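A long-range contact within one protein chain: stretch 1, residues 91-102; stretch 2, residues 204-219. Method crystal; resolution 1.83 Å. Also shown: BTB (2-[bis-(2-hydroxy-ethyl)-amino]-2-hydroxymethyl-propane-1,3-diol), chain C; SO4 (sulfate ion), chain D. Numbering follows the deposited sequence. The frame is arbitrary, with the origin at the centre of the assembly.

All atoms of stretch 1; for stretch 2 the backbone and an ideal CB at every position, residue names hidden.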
# COMPACT_ATOMS: atom_id res chain seq x y z
N PHE A 91 12.14 -3.74 -14.68
CA PHE A 91 11.43 -2.91 -13.72
C PHE A 91 11.99 -3.16 -12.32
O PHE A 91 12.40 -4.27 -12.00
CB PHE A 91 9.92 -3.23 -13.72
CG PHE A 91 9.28 -3.11 -15.07
CD1 PHE A 91 8.82 -1.90 -15.53
CD2 PHE A 91 9.14 -4.23 -15.88
CE1 PHE A 91 8.24 -1.79 -16.79
CE2 PHE A 91 8.56 -4.13 -17.13
CZ PHE A 91 8.11 -2.90 -17.59
N ASP A 92 11.97 -2.12 -11.48
CA ASP A 92 12.19 -2.32 -10.05
C ASP A 92 11.02 -3.11 -9.47
O ASP A 92 9.86 -2.70 -9.63
CB ASP A 92 12.31 -1.00 -9.29
CG ASP A 92 13.57 -0.23 -9.63
OD1 ASP A 92 14.55 -0.83 -10.11
OD2 ASP A 92 13.58 0.99 -9.35
N ILE A 93 11.29 -4.23 -8.82
CA ILE A 93 10.24 -5.08 -8.27
C ILE A 93 10.08 -4.79 -6.78
O ILE A 93 11.05 -4.77 -6.02
CB ILE A 93 10.53 -6.57 -8.50
CG1 ILE A 93 10.71 -6.84 -10.00
CG2 ILE A 93 9.41 -7.42 -7.94
CD1 ILE A 93 9.54 -6.43 -10.86
N LEU A 94 8.84 -4.55 -6.36
CA LEU A 94 8.47 -4.39 -4.97
C LEU A 94 7.56 -5.55 -4.59
O LEU A 94 6.53 -5.77 -5.24
CB LEU A 94 7.76 -3.05 -4.78
CG LEU A 94 7.65 -2.41 -3.41
CD1 LEU A 94 7.26 -0.94 -3.59
CD2 LEU A 94 6.64 -3.15 -2.58
N LEU A 95 7.94 -6.30 -3.55
CA LEU A 95 7.13 -7.40 -3.05
C LEU A 95 6.82 -7.21 -1.57
O LEU A 95 7.50 -6.48 -0.86
CB LEU A 95 7.84 -8.75 -3.23
CG LEU A 95 8.08 -9.27 -4.64
CD1 LEU A 95 8.74 -10.65 -4.56
CD2 LEU A 95 6.77 -9.34 -5.43
N ASP A 96 5.78 -7.92 -1.12
CA ASP A 96 5.34 -7.88 0.27
C ASP A 96 6.03 -8.94 1.11
O ASP A 96 6.16 -10.10 0.70
CB ASP A 96 3.83 -8.13 0.38
CG ASP A 96 3.01 -7.02 -0.20
OD1 ASP A 96 2.79 -7.00 -1.43
OD2 ASP A 96 2.56 -6.18 0.60
N LEU A 97 6.41 -8.55 2.33
CA LEU A 97 6.79 -9.48 3.39
C LEU A 97 5.75 -9.36 4.49
O LEU A 97 5.54 -8.28 5.04
CB LEU A 97 8.19 -9.16 3.92
CG LEU A 97 8.68 -10.01 5.09
CD1 LEU A 97 8.68 -11.49 4.69
CD2 LEU A 97 10.06 -9.57 5.54
N MET A 98 5.06 -10.46 4.78
CA MET A 98 4.03 -10.46 5.81
C MET A 98 4.72 -10.69 7.16
O MET A 98 4.73 -11.79 7.72
CB MET A 98 2.96 -11.51 5.51
CG MET A 98 1.82 -10.98 4.61
SD MET A 98 2.30 -10.22 3.03
CE MET A 98 2.83 -11.66 2.09
N VAL A 99 5.31 -9.62 7.68
CA VAL A 99 6.06 -9.74 8.92
C VAL A 99 5.17 -10.11 10.09
O VAL A 99 5.68 -10.59 11.11
CB VAL A 99 6.84 -8.45 9.26
CG1 VAL A 99 7.98 -8.22 8.28
CG2 VAL A 99 5.91 -7.25 9.30
N ASN A 100 3.85 -9.91 9.99
CA ASN A 100 2.98 -10.12 11.13
C ASN A 100 2.40 -11.53 11.21
O ASN A 100 2.08 -11.98 12.31
CB ASN A 100 1.82 -9.11 11.12
CG ASN A 100 0.94 -9.20 12.37
OD1 ASN A 100 1.38 -8.89 13.48
ND2 ASN A 100 -0.31 -9.62 12.19
N HIS A 101 2.25 -12.23 10.09
CA HIS A 101 1.50 -13.48 10.12
C HIS A 101 1.86 -14.37 8.93
O HIS A 101 2.39 -13.90 7.91
CB HIS A 101 -0.01 -13.23 10.15
CG HIS A 101 -0.48 -12.25 9.11
ND1 HIS A 101 -0.80 -10.95 9.40
CD2 HIS A 101 -0.67 -12.40 7.77
CE1 HIS A 101 -1.18 -10.33 8.29
NE2 HIS A 101 -1.11 -11.19 7.29
N VAL A 102 1.55 -15.66 9.09
CA VAL A 102 1.79 -16.69 8.08
C VAL A 102 0.55 -17.59 8.03
O VAL A 102 -0.23 -17.67 8.98
CB VAL A 102 3.07 -17.50 8.41
CG1 VAL A 102 2.84 -18.37 9.65
CG2 VAL A 102 3.51 -18.34 7.23
N UNK A 204 16.11 -10.68 -7.69
CA UNK A 204 16.16 -9.32 -8.18
C UNK A 204 15.26 -8.32 -7.49
O UNK A 204 15.21 -7.17 -7.93
CB UNK A 204 15.82 -9.33 -9.67
N UNK A 205 14.61 -8.70 -6.39
CA UNK A 205 13.69 -7.81 -5.69
C UNK A 205 14.48 -6.76 -4.92
O UNK A 205 15.40 -7.09 -4.17
CB UNK A 205 12.78 -8.60 -4.75
N UNK A 206 14.11 -5.49 -5.10
CA UNK A 206 14.87 -4.38 -4.54
C UNK A 206 14.16 -3.62 -3.43
O UNK A 206 14.83 -2.97 -2.62
CB UNK A 206 15.23 -3.40 -5.66
N UNK A 207 12.84 -3.70 -3.36
CA UNK A 207 12.06 -3.01 -2.34
C UNK A 207 11.08 -4.00 -1.73
O UNK A 207 10.44 -4.78 -2.45
CB UNK A 207 11.33 -1.80 -2.92
N UNK A 208 10.95 -3.97 -0.41
CA UNK A 208 10.06 -4.89 0.28
C UNK A 208 9.11 -4.09 1.15
O UNK A 208 9.54 -3.30 2.00
CB UNK A 208 10.85 -5.90 1.12
N UNK A 209 7.82 -4.31 0.94
CA UNK A 209 6.77 -3.69 1.73
C UNK A 209 6.52 -4.54 2.97
O UNK A 209 6.27 -5.75 2.86
CB UNK A 209 5.49 -3.52 0.91
N UNK A 210 6.59 -3.92 4.14
CA UNK A 210 6.32 -4.61 5.40
C UNK A 210 4.84 -4.49 5.71
O UNK A 210 4.37 -3.49 6.26
CB UNK A 210 7.16 -4.04 6.54
N UNK A 211 4.09 -5.54 5.38
CA UNK A 211 2.65 -5.54 5.58
C UNK A 211 2.30 -5.58 7.06
O UNK A 211 2.87 -6.36 7.82
CB UNK A 211 2.01 -6.73 4.86
N UNK A 212 1.37 -4.71 7.47
CA UNK A 212 0.81 -4.74 8.82
C UNK A 212 1.91 -4.68 9.88
O UNK A 212 1.77 -5.23 10.97
CB UNK A 212 -0.04 -6.00 9.01
N UNK A 213 3.00 -3.97 9.58
CA UNK A 213 4.13 -3.96 10.50
C UNK A 213 3.74 -3.36 11.85
O UNK A 213 4.29 -3.74 12.89
CB UNK A 213 5.30 -3.18 9.89
N UNK A 214 2.74 -2.47 11.87
CA UNK A 214 2.35 -1.87 13.12
C UNK A 214 1.83 -2.85 14.15
O UNK A 214 1.76 -2.51 15.34
CB UNK A 214 1.28 -0.80 12.86
N UNK A 215 1.49 -4.07 13.74
CA UNK A 215 0.87 -5.04 14.63
C UNK A 215 1.85 -6.03 15.25
O UNK A 215 1.43 -6.86 16.07
CB UNK A 215 -0.21 -5.81 13.87
N UNK A 216 3.14 -5.96 14.92
CA UNK A 216 4.02 -7.06 15.28
C UNK A 216 4.32 -7.14 16.78
O UNK A 216 4.64 -8.22 17.28
CB UNK A 216 5.33 -6.93 14.50
N UNK A 217 4.21 -6.04 17.52
CA UNK A 217 4.49 -6.06 18.96
C UNK A 217 3.18 -6.17 19.72
O UNK A 217 2.31 -5.29 19.64
CB UNK A 217 5.26 -4.81 19.39
N UNK A 218 3.05 -7.25 20.49
CA UNK A 218 1.93 -7.43 21.41
C UNK A 218 2.44 -7.17 22.82
O UNK A 218 3.49 -7.70 23.21
CB UNK A 218 1.32 -8.83 21.29
N UNK A 219 1.72 -6.35 23.57
CA UNK A 219 2.07 -6.09 24.96
C UNK A 219 0.79 -5.87 25.74
O UNK A 219 0.02 -4.96 25.42
CB UNK A 219 3.01 -4.89 25.09
C1 BTB C . -4.64 -8.21 6.89
O1 BTB C . -5.72 -8.85 6.25
C2 BTB C . -3.93 -7.28 5.89
C3 BTB C . -3.12 -8.13 4.91
O3 BTB C . -2.19 -8.92 5.64
C4 BTB C . -2.95 -6.40 6.67
O4 BTB C . -2.42 -5.47 5.77
N BTB C . -4.89 -6.40 5.17
C5 BTB C . -5.84 -5.76 6.09
C6 BTB C . -6.26 -4.40 5.50
O6 BTB C . -5.13 -3.57 5.42
C7 BTB C . -5.62 -7.03 4.07
C8 BTB C . -5.00 -6.63 2.72
O8 BTB C . -4.45 -5.34 2.81
S SO4 D . -5.28 -2.08 8.79
O1 SO4 D . -4.47 -1.42 9.82
O2 SO4 D . -6.44 -2.73 9.37
O3 SO4 D . -5.71 -1.06 7.83
O4 SO4 D . -4.49 -3.10 8.11

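The backbone at 204 has a phi of 92°, which by itself favours glycine, and no atom of stretch 1 lies within 5.5 Å of its ideal CB. It is G204; its O accepts from a water that also accepts from I93 N.

At 205 the CB points sideways, 4.5 Å from L95 CD1, so a branched or medium apolar residue would suit. V205 sets its CG2 3.5 Å from L95 CD1 and 4.1 Å from I93 CG2.

The CB of 206 also points sideways, with D92 OD1 5.2 Å from it. A long polar or basic chain would suit. K206 lays its stem past the acid, CD 3.8 Å from D92 OD1, and its backbone N donates to I93 O at 3.3 Å.

Around 207 the backbone pairs in parallel with stretch 1, and side chains alternate between two faces. The CB at 207 is on the face of L94 and D96, 3.8 Å from L94 CG: a place for leucine, isoleucine or valine. I207 brings CG2 to 3.7 Å from L94 CG, while its backbone O accepts from L95 N at 3.1 Å.

The CB of 208 joins the other face, with L95 and L97, 5.1 Å from L97 CB. Any beta-branched or modest apolar group would do; V208 packs CG1 3.5 Å from L97 CB.

The ideal CB of 209 returns to the face of D96, 4.0 Å from D96 OD2 and 3.7 Å from L94 CD2. An apolar stem with a charged or donor end would suit: arginine, lysine or perhaps glutamine. R209 extends with three t rotamers, its CB against L94 CD2, and NH1 makes a salt bridge to D96 OD2 at 2.8 Å. Its backbone also pairs: N donates to L95 O at 2.8 Å, and O accepts from L97 N at 2.9 Å.

At 210 the CB is 4.4 Å from V99 CG2, on the face of L97, which calls for an aliphatic chain. L210 places CD2 3.8 Å from V99 CG1 and 4.2 Å from L97 CD2.

The CB of 211 points toward stretch 1, 4.0 Å from M98 SD. BTB hydroxyls and the H101 ring lie beyond it, favouring a hydrogen-bonding acid or amide. D96 OD2, 4.3 Å from that CB, brings a second carboxylate near, which NH1 of R209 helps make tolerable. D211 OD1 bridges to R209 NH1 (3.2 Å); both its oxygens accept from BTB hydroxyls, and OD2 shares a water with N100 N.

Position 212 has phi/psi of 54/33, left-handed, where glycine or asparagine is easy, but its CB meets N100 CB at 4.2 Å. A small residue suits, and A212 is one.

The CB of 213 is 4.2 Å from V99 CG2, so an apolar group fits; it is V213. The ideal CB of 214 would face away, so this contact does not constrain the residue; it is G214.

At 215 the CB points toward N100, 3.5 Å from N100 OD1, but a chain could turn away, so many would suit, aromatics included. Y215 leads its ring away, and OH donates to a sulfate. At 216, sideways, a small aliphatic suits: V216 puts CG1 3.8 Å from V99 CG2.

Positions 217 and 219 leave stretch 1 alone, as I217 and K219. From 218 a long chain with a donor end, lysine or arginine, could reach N100 OD1; a shorter one would make no contact. K218 NZ makes a weak hydrogen bond to N100 OD1 at 2.9 Å and donates to Y215 O at 2.7 Å.

Stretch 2 (204-219) GVKIVRLDAVGYVIKK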
# COMPACT_ATOMS: atom_id res chain seq x y z
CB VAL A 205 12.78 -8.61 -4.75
CG1 VAL A 205 11.87 -7.68 -3.94
CG2 VAL A 205 11.96 -9.60 -5.54
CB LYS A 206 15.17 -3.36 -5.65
CG LYS A 206 16.24 -3.72 -6.65
CD LYS A 206 16.64 -2.46 -7.43
CE LYS A 206 17.54 -2.78 -8.61
NZ LYS A 206 18.73 -3.57 -8.22
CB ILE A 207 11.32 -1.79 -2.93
CG1 ILE A 207 12.29 -0.92 -3.74
CG2 ILE A 207 10.67 -0.99 -1.82
CD1 ILE A 207 11.60 0.21 -4.48
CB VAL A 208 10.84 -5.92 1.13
CG1 VAL A 208 9.89 -6.68 2.05
CG2 VAL A 208 11.56 -6.90 0.22
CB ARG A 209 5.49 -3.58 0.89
CG ARG A 209 4.24 -3.07 1.61
CD ARG A 209 3.07 -3.11 0.61
NE ARG A 209 1.82 -2.53 1.11
CZ ARG A 209 0.96 -3.16 1.90
NH1 ARG A 209 1.21 -4.40 2.32
NH2 ARG A 209 -0.16 -2.55 2.28
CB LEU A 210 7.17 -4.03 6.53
CG LEU A 210 8.69 -4.15 6.37
CD1 LEU A 210 9.37 -3.81 7.67
CD2 LEU A 210 9.11 -5.54 5.90
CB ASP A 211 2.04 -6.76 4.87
CG ASP A 211 0.56 -6.90 5.15
OD1 ASP A 211 -0.21 -6.03 4.70
OD2 ASP A 211 0.16 -7.89 5.80
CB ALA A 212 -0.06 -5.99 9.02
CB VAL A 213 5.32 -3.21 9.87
CG1 VAL A 213 5.02 -1.73 9.72
CG2 VAL A 213 6.59 -3.43 10.71
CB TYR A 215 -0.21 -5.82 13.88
CG TYR A 215 -1.36 -4.95 13.47
CD1 TYR A 215 -2.41 -4.71 14.34
CD2 TYR A 215 -1.37 -4.32 12.23
CE1 TYR A 215 -3.46 -3.91 13.98
CE2 TYR A 215 -2.42 -3.50 11.86
CZ TYR A 215 -3.47 -3.30 12.74
OH TYR A 215 -4.53 -2.49 12.41
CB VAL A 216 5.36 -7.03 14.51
CG1 VAL A 216 5.10 -7.19 13.01
CG2 VAL A 216 6.18 -5.76 14.81
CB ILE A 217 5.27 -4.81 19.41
CG1 ILE A 217 6.60 -4.68 18.66
CG2 ILE A 217 5.51 -4.85 20.93
CD1 ILE A 217 7.52 -5.89 18.78
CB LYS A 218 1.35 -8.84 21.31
CG LYS A 218 0.48 -9.08 20.07
CD LYS A 218 1.31 -9.07 18.80
CE LYS A 218 0.52 -9.62 17.64
NZ LYS A 218 1.26 -9.50 16.36
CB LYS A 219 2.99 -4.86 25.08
CG LYS A 219 3.48 -4.58 26.50
CD LYS A 219 4.23 -3.25 26.58
CE LYS A 219 5.69 -3.41 26.18
NZ LYS A 219 6.52 -2.24 26.60
O HOH W 1 14.00 -5.11 -9.00
O HOH W 2 2.04 -8.99 7.74
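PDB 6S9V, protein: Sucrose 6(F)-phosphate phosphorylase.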